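PDB 4RK1: ribose transcriptional regulator from Enterococcus faecium DO, which binds ribose and, as a member of the LacI family, probably regulates transcription by binding operator DNA in response to the sugar. Local coordinates for residues B[117-122]-B[150-156]; B[143-147]-B[188-192]. All blocks are in the same frame, centred on the assembly; numbering follows the deposited sequence.

Interaction 1 (B[117-122]-B[150-156]); sequences GMHLLS and ALDVYQI
Leu121 CB sits over the centre of the Tyr154 ring, 3.5 Å from its centroid and only 8° off the normal, a CH-pi contact made with the ring face. Leucine and tyrosine lie alongside each other with their side chains running in opposite directions, and the phenol extends over the last turn of helix 109-122, with Tyr154 OH 3.5 Å from Ser122 CA. The branches of Leu121 split the remaining hollow. Leu121 CD1 drops against the end of helix 138-153, 3.4 Å from Ala150 O and close to Tyr154 CD1, while Leu121 CD2 meets Ile156 CG1 at 3.8 Å; Leu151 CD2 borders both methyls. Where the two segments come nearest, the bump is Ala150 CB, set against the bare backbone of Gly117 and 3.7 Å from Met118 N. Selenomethionine Met118 curls over this methyl, its chain bent at chi2 (-66°) and chi3 (-75°), and brings SE to the edge of the Tyr154 ring, in its plane, 3.9 Å from CE1: a Met-aromatic contact. One water joins Tyr154 OH (2.7 Å) to Met118 O. A Schellman motif, with Gln155 at positive phi, ends helix 138-153 and turns Ile156 back toward Leu121. The two helices pack side by side on one face of the sheet, where Leu121 also touches Ile128 of strand 128-133 and Leu120 reaches strand 215-218.

Interaction 2 (B[143-147]-B[188-192]); sequences RIEGF and VFALN. With RIB (alpha-D-ribofuranose), chain K.
Ribose O3 is gripped by both terminal nitrogens of Arg143, NH1 at 2.9 Å and NH2 at 2.8 Å. NH2 also gives a weak bond to ribose O2, and NH1 a weak, strongly bent one to Leu191 O (2.8 Å, 121° at the hydrogen), in plane at the guanidinium edge. The extended chain from CG to NE carries the guanidinium to the sugar, and the bonds at NE (a salt bridge to Asp109), NH1 and NH2 hold its rotation. Asn192 ND2 reaches ribose O5 at 2.9 Å in a straighter bond (156°), while its OD1 caps Leu195 N at the start of helix 193-205. In this periplasmic-binding-protein fold, the loop after the C-terminal end of strand 187-190 enters the sugar pocket, as do the first turns of helix 138-153. Leu191 CD1 packs against Arg143 CB (3.6 Å), and the Ile144 side chain crosses that of Leu191 at about a right angle, with CG1 against CD1. One turn along the helix, away from the sugar, the Phe147 and Phe189 rings are tilted by 22° and displaced, so little of one lies over the other; CG is anti to the backbone N in both, and Phe147 CD1 comes 3.3 Å from Phe189 CD2.

Helix 138-153 serves both contacts: residues 143-147 face strand 187-190 in interaction 2, and the last turn packs against helix 109-122 in interaction 1. The centres lie about 12 Å apart and the contacts touch directly, Phe147 CE1 packing 3.2 Å from Gly117 CA, and Leu120 CD1 lying 3.8 Å from Val188 O. Gly117 therefore meets both Ala150 and Phe147. Along helix 138-153 the ribose-binding end at Arg143 gives way to the buried phenylalanine contact and then to the exposed Tyr154 just past the helix end, which lies away from the sugar. Helix 109-122 completes the layer, its Ala116 touching Phe189.

Interaction 1 (B[117-122]-B[150-156])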
loop_
_atom_site.group_PDB
_atom_site.type_symbol
_atom_site.label_atom_id
_atom_site.label_comp_id
_atom_site.label_asym_id
_atom_site.label_seq_id
_atom_site.Cartn_x
_atom_site.Cartn_y
_atom_site.Cartn_z
ATOM N N GLY B 117 -21.997 9.378 -10.924
ATOM C CA GLY B 117 -23.240 10.109 -10.769
ATOM C C GLY B 117 -24.418 9.434 -11.429
ATOM O O GLY B 117 -25.470 9.274 -10.804
HETATM N N MSE B 118 -24.246 9.015 -12.682
HETATM C CA MSE B 118 -25.347 8.406 -13.444
HETATM C C MSE B 118 -25.798 7.118 -12.807
HETATM O O MSE B 118 -26.999 6.802 -12.800
HETATM C CB MSE B 118 -24.986 8.191 -14.918
HETATM C CG MSE B 118 -24.693 9.482 -15.680
HETATM SE SE MSE B 118 -26.255 10.682 -15.878
HETATM C CE MSE B 118 -27.138 9.606 -17.282
ATOM N N HIS B 119 -24.858 6.367 -12.234
ATOM C CA HIS B 119 -25.199 5.126 -11.550
ATOM C C HIS B 119 -26.068 5.367 -10.304
ATOM O O HIS B 119 -27.134 4.756 -10.148
ATOM C CB HIS B 119 -23.932 4.364 -11.160
ATOM C CG HIS B 119 -24.201 3.097 -10.409
ATOM N ND1 HIS B 119 -24.774 1.988 -10.995
ATOM C CD2 HIS B 119 -23.982 2.765 -9.114
ATOM C CE1 HIS B 119 -24.890 1.026 -10.096
ATOM N NE2 HIS B 119 -24.417 1.472 -8.947
ATOM N N LEU B 120 -25.616 6.253 -9.419
ATOM C CA LEU B 120 -26.385 6.581 -8.214
ATOM C C LEU B 120 -27.757 7.172 -8.549
ATOM O O LEU B 120 -28.757 6.830 -7.916
ATOM C CB LEU B 120 -25.604 7.550 -7.309
ATOM C CG LEU B 120 -24.381 6.977 -6.565
ATOM C CD1 LEU B 120 -23.668 8.061 -5.772
ATOM C CD2 LEU B 120 -24.773 5.832 -5.648
ATOM N N LEU B 121 -27.802 8.057 -9.539
ATOM C CA LEU B 121 -29.056 8.685 -9.947
ATOM C C LEU B 121 -30.004 7.685 -10.607
ATOM O O LEU B 121 -31.204 7.748 -10.367
ATOM C CB LEU B 121 -28.797 9.873 -10.872
ATOM C CG LEU B 121 -28.052 11.030 -10.214
ATOM C CD1 LEU B 121 -27.368 11.919 -11.246
ATOM C CD2 LEU B 121 -28.968 11.840 -9.308
ATOM N N SER B 122 -29.483 6.740 -11.393
ATOM C CA SER B 122 -30.328 5.696 -11.984
ATOM C C SER B 122 -30.987 4.841 -10.912
ATOM O O SER B 122 -32.054 4.265 -11.136
ATOM C CB SER B 122 -29.529 4.780 -12.905
ATOM O OG SER B 122 -28.680 3.930 -12.153
ATOM N N ALA B 150 -23.619 14.820 -14.414
ATOM C CA ALA B 150 -24.668 13.826 -14.221
ATOM C C ALA B 150 -25.857 14.403 -13.450
ATOM O O ALA B 150 -27.004 14.161 -13.808
ATOM C CB ALA B 150 -24.124 12.585 -13.519
ATOM N N LEU B 151 -25.588 15.177 -12.404
ATOM C CA LEU B 151 -26.662 15.855 -11.677
ATOM C C LEU B 151 -27.470 16.778 -12.596
ATOM O O LEU B 151 -28.693 16.846 -12.479
ATOM C CB LEU B 151 -26.113 16.676 -10.509
ATOM C CG LEU B 151 -25.429 15.937 -9.364
ATOM C CD1 LEU B 151 -24.913 16.953 -8.358
ATOM C CD2 LEU B 151 -26.364 14.941 -8.700
ATOM N N ASP B 152 -26.785 17.486 -13.492
ATOM C CA ASP B 152 -27.449 18.351 -14.473
ATOM C C ASP B 152 -28.405 17.570 -15.362
ATOM O O ASP B 152 -29.496 18.038 -15.665
ATOM C CB ASP B 152 -26.432 19.065 -15.375
ATOM C CG ASP B 152 -25.592 20.089 -14.634
ATOM O OD1 ASP B 152 -25.946 20.463 -13.494
ATOM O OD2 ASP B 152 -24.569 20.517 -15.214
ATOM N N VAL B 153 -28.005 16.378 -15.785
ATOM C CA VAL B 153 -28.892 15.543 -16.580
ATOM C C VAL B 153 -30.189 15.248 -15.819
ATOM O O VAL B 153 -31.275 15.258 -16.402
ATOM C CB VAL B 153 -28.199 14.237 -17.012
ATOM C CG1 VAL B 153 -29.193 13.257 -17.624
ATOM C CG2 VAL B 153 -27.076 14.551 -17.992
ATOM N N TYR B 154 -30.072 14.990 -14.522
ATOM C CA TYR B 154 -31.237 14.696 -13.689
ATOM C C TYR B 154 -31.848 15.963 -13.071
ATOM O O TYR B 154 -32.751 15.876 -12.242
ATOM C CB TYR B 154 -30.863 13.704 -12.592
ATOM C CG TYR B 154 -30.848 12.266 -13.049
ATOM C CD1 TYR B 154 -29.796 11.768 -13.818
ATOM C CD2 TYR B 154 -31.887 11.400 -12.718
ATOM C CE1 TYR B 154 -29.785 10.453 -14.248
ATOM C CE2 TYR B 154 -31.880 10.074 -13.141
ATOM C CZ TYR B 154 -30.822 9.605 -13.897
ATOM O OH TYR B 154 -30.807 8.295 -14.322
ATOM N N GLN B 155 -31.351 17.129 -13.475
ATOM C CA GLN B 155 -31.822 18.410 -12.961
ATOM C C GLN B 155 -31.874 18.437 -11.435
ATOM O O GLN B 155 -32.803 18.978 -10.837
ATOM C CB GLN B 155 -33.179 18.758 -13.588
ATOM C CG GLN B 155 -33.065 19.042 -15.077
ATOM C CD GLN B 155 -34.406 19.128 -15.779
ATOM O OE1 GLN B 155 -35.368 18.456 -15.405
ATOM N NE2 GLN B 155 -34.473 19.951 -16.817
ATOM N N ILE B 156 -30.857 17.851 -10.811
ATOM C CA ILE B 156 -30.703 17.921 -9.369
ATOM C C ILE B 156 -30.057 19.282 -9.126
ATOM O O ILE B 156 -29.112 19.658 -9.841
ATOM C CB ILE B 156 -29.794 16.806 -8.807
ATOM C CG1 ILE B 156 -30.235 15.412 -9.287
ATOM C CG2 ILE B 156 -29.761 16.861 -7.286
ATOM C CD1 ILE B 156 -31.514 14.891 -8.674
HETATM O O HOH W 1 -28.564 7.194 -15.291
#

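Interaction 2 (B[143-147]-B[188-192])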
loop_
_atom_site.group_PDB
_atom_site.type_symbol
_atom_site.label_atom_id
_atom_site.label_comp_id
_atom_site.label_asym_id
_atom_site.label_seq_id
_atom_site.Cartn_x
_atom_site.Cartn_y
_atom_site.Cartn_z
ATOM N N ARG B 143 -13.216 14.850 -11.728
ATOM C CA ARG B 143 -14.195 13.816 -11.361
ATOM C C ARG B 143 -15.451 14.467 -10.796
ATOM O O ARG B 143 -16.578 14.071 -11.114
ATOM C CB ARG B 143 -13.641 12.836 -10.321
ATOM C CG ARG B 143 -12.376 12.127 -10.746
ATOM C CD ARG B 143 -11.767 11.287 -9.633
ATOM N NE ARG B 143 -10.403 10.908 -9.987
ATOM C CZ ARG B 143 -9.557 10.269 -9.187
ATOM N NH1 ARG B 143 -9.920 9.914 -7.955
ATOM N NH2 ARG B 143 -8.333 9.992 -9.631
ATOM N N ILE B 144 -15.251 15.455 -9.936
ATOM C CA ILE B 144 -16.366 16.143 -9.294
ATOM C C ILE B 144 -17.210 16.874 -10.349
ATOM O O ILE B 144 -18.443 16.821 -10.315
ATOM C CB ILE B 144 -15.868 17.095 -8.176
ATOM C CG1 ILE B 144 -15.267 16.280 -7.024
ATOM C CG2 ILE B 144 -16.994 17.990 -7.672
ATOM C CD1 ILE B 144 -14.509 17.110 -5.998
ATOM N N GLU B 145 -16.538 17.500 -11.309
ATOM C CA GLU B 145 -17.224 18.187 -12.397
ATOM C C GLU B 145 -18.049 17.214 -13.239
ATOM O O GLU B 145 -19.183 17.514 -13.602
ATOM C CB GLU B 145 -16.227 18.947 -13.275
ATOM C CG GLU B 145 -15.546 20.121 -12.579
ATOM C CD GLU B 145 -16.535 21.171 -12.118
ATOM O OE1 GLU B 145 -17.337 21.624 -12.960
ATOM O OE2 GLU B 145 -16.516 21.530 -10.918
ATOM N N GLY B 146 -17.493 16.044 -13.530
ATOM C CA GLY B 146 -18.232 15.036 -14.283
ATOM C C GLY B 146 -19.443 14.549 -13.513
ATOM O O GLY B 146 -20.515 14.306 -14.086
ATOM N N PHE B 147 -19.273 14.402 -12.203
ATOM C CA PHE B 147 -20.375 14.030 -11.332
ATOM C C PHE B 147 -21.484 15.092 -11.356
ATOM O O PHE B 147 -22.673 14.764 -11.396
ATOM C CB PHE B 147 -19.868 13.830 -9.915
ATOM C CG PHE B 147 -20.874 13.237 -8.995
ATOM C CD1 PHE B 147 -21.027 11.863 -8.921
ATOM C CD2 PHE B 147 -21.663 14.045 -8.191
ATOM C CE1 PHE B 147 -21.943 11.301 -8.058
ATOM C CE2 PHE B 147 -22.589 13.484 -7.334
ATOM C CZ PHE B 147 -22.733 12.114 -7.276
ATOM N N VAL B 188 -23.631 7.878 -1.695
ATOM C CA VAL B 188 -22.333 8.507 -1.457
ATOM C C VAL B 188 -21.377 8.231 -2.612
ATOM O O VAL B 188 -21.204 7.077 -3.011
ATOM C CB VAL B 188 -21.657 7.989 -0.167
ATOM C CG1 VAL B 188 -20.364 8.760 0.108
ATOM C CG2 VAL B 188 -22.605 8.082 1.020
ATOM N N PHE B 189 -20.763 9.287 -3.131
ATOM C CA PHE B 189 -19.626 9.164 -4.051
ATOM C C PHE B 189 -18.363 9.535 -3.285
ATOM O O PHE B 189 -18.169 10.693 -2.912
ATOM C CB PHE B 189 -19.814 10.061 -5.281
ATOM C CG PHE B 189 -18.673 10.006 -6.298
ATOM C CD1 PHE B 189 -17.902 8.861 -6.482
ATOM C CD2 PHE B 189 -18.400 11.109 -7.098
ATOM C CE1 PHE B 189 -16.876 8.832 -7.413
ATOM C CE2 PHE B 189 -17.380 11.079 -8.038
ATOM C CZ PHE B 189 -16.617 9.938 -8.197
ATOM N N ALA B 190 -17.528 8.533 -3.026
ATOM C CA ALA B 190 -16.222 8.723 -2.397
ATOM C C ALA B 190 -15.185 8.878 -3.488
ATOM O O ALA B 190 -15.113 8.053 -4.391
ATOM C CB ALA B 190 -15.880 7.531 -1.511
ATOM N N LEU B 191 -14.368 9.924 -3.409
ATOM C CA LEU B 191 -13.497 10.261 -4.537
ATOM C C LEU B 191 -12.266 9.345 -4.701
ATOM O O LEU B 191 -11.532 9.458 -5.681
ATOM C CB LEU B 191 -13.116 11.734 -4.518
ATOM C CG LEU B 191 -14.077 12.673 -5.269
ATOM C CD1 LEU B 191 -13.995 12.435 -6.774
ATOM C CD2 LEU B 191 -15.510 12.531 -4.815
ATOM N N ASN B 192 -12.056 8.454 -3.746
ATOM C CA ASN B 192 -11.244 7.252 -3.978
ATOM C C ASN B 192 -11.678 6.107 -3.085
ATOM O O ASN B 192 -12.517 6.276 -2.187
ATOM C CB ASN B 192 -9.722 7.514 -3.912
ATOM C CG ASN B 192 -9.176 7.680 -2.499
ATOM O OD1 ASN B 192 -9.900 7.687 -1.498
ATOM N ND2 ASN B 192 -7.856 7.805 -2.423
HETATM O O5 RIB K . -6.504 7.013 -4.913
HETATM C C5 RIB K . -5.567 8.098 -4.908
HETATM C C4 RIB K . -6.065 9.097 -5.854
HETATM O O4 RIB K . -5.163 10.213 -5.943
HETATM C C3 RIB K . -6.144 8.268 -7.127
HETATM O O3 RIB K . -7.506 8.301 -7.512
HETATM C C2 RIB K . -5.152 8.940 -8.051
HETATM O O2 RIB K . -5.686 9.197 -9.340
HETATM C C1 RIB K . -4.614 10.159 -7.272
HETATM O O1 RIB K . -4.787 11.378 -7.969
#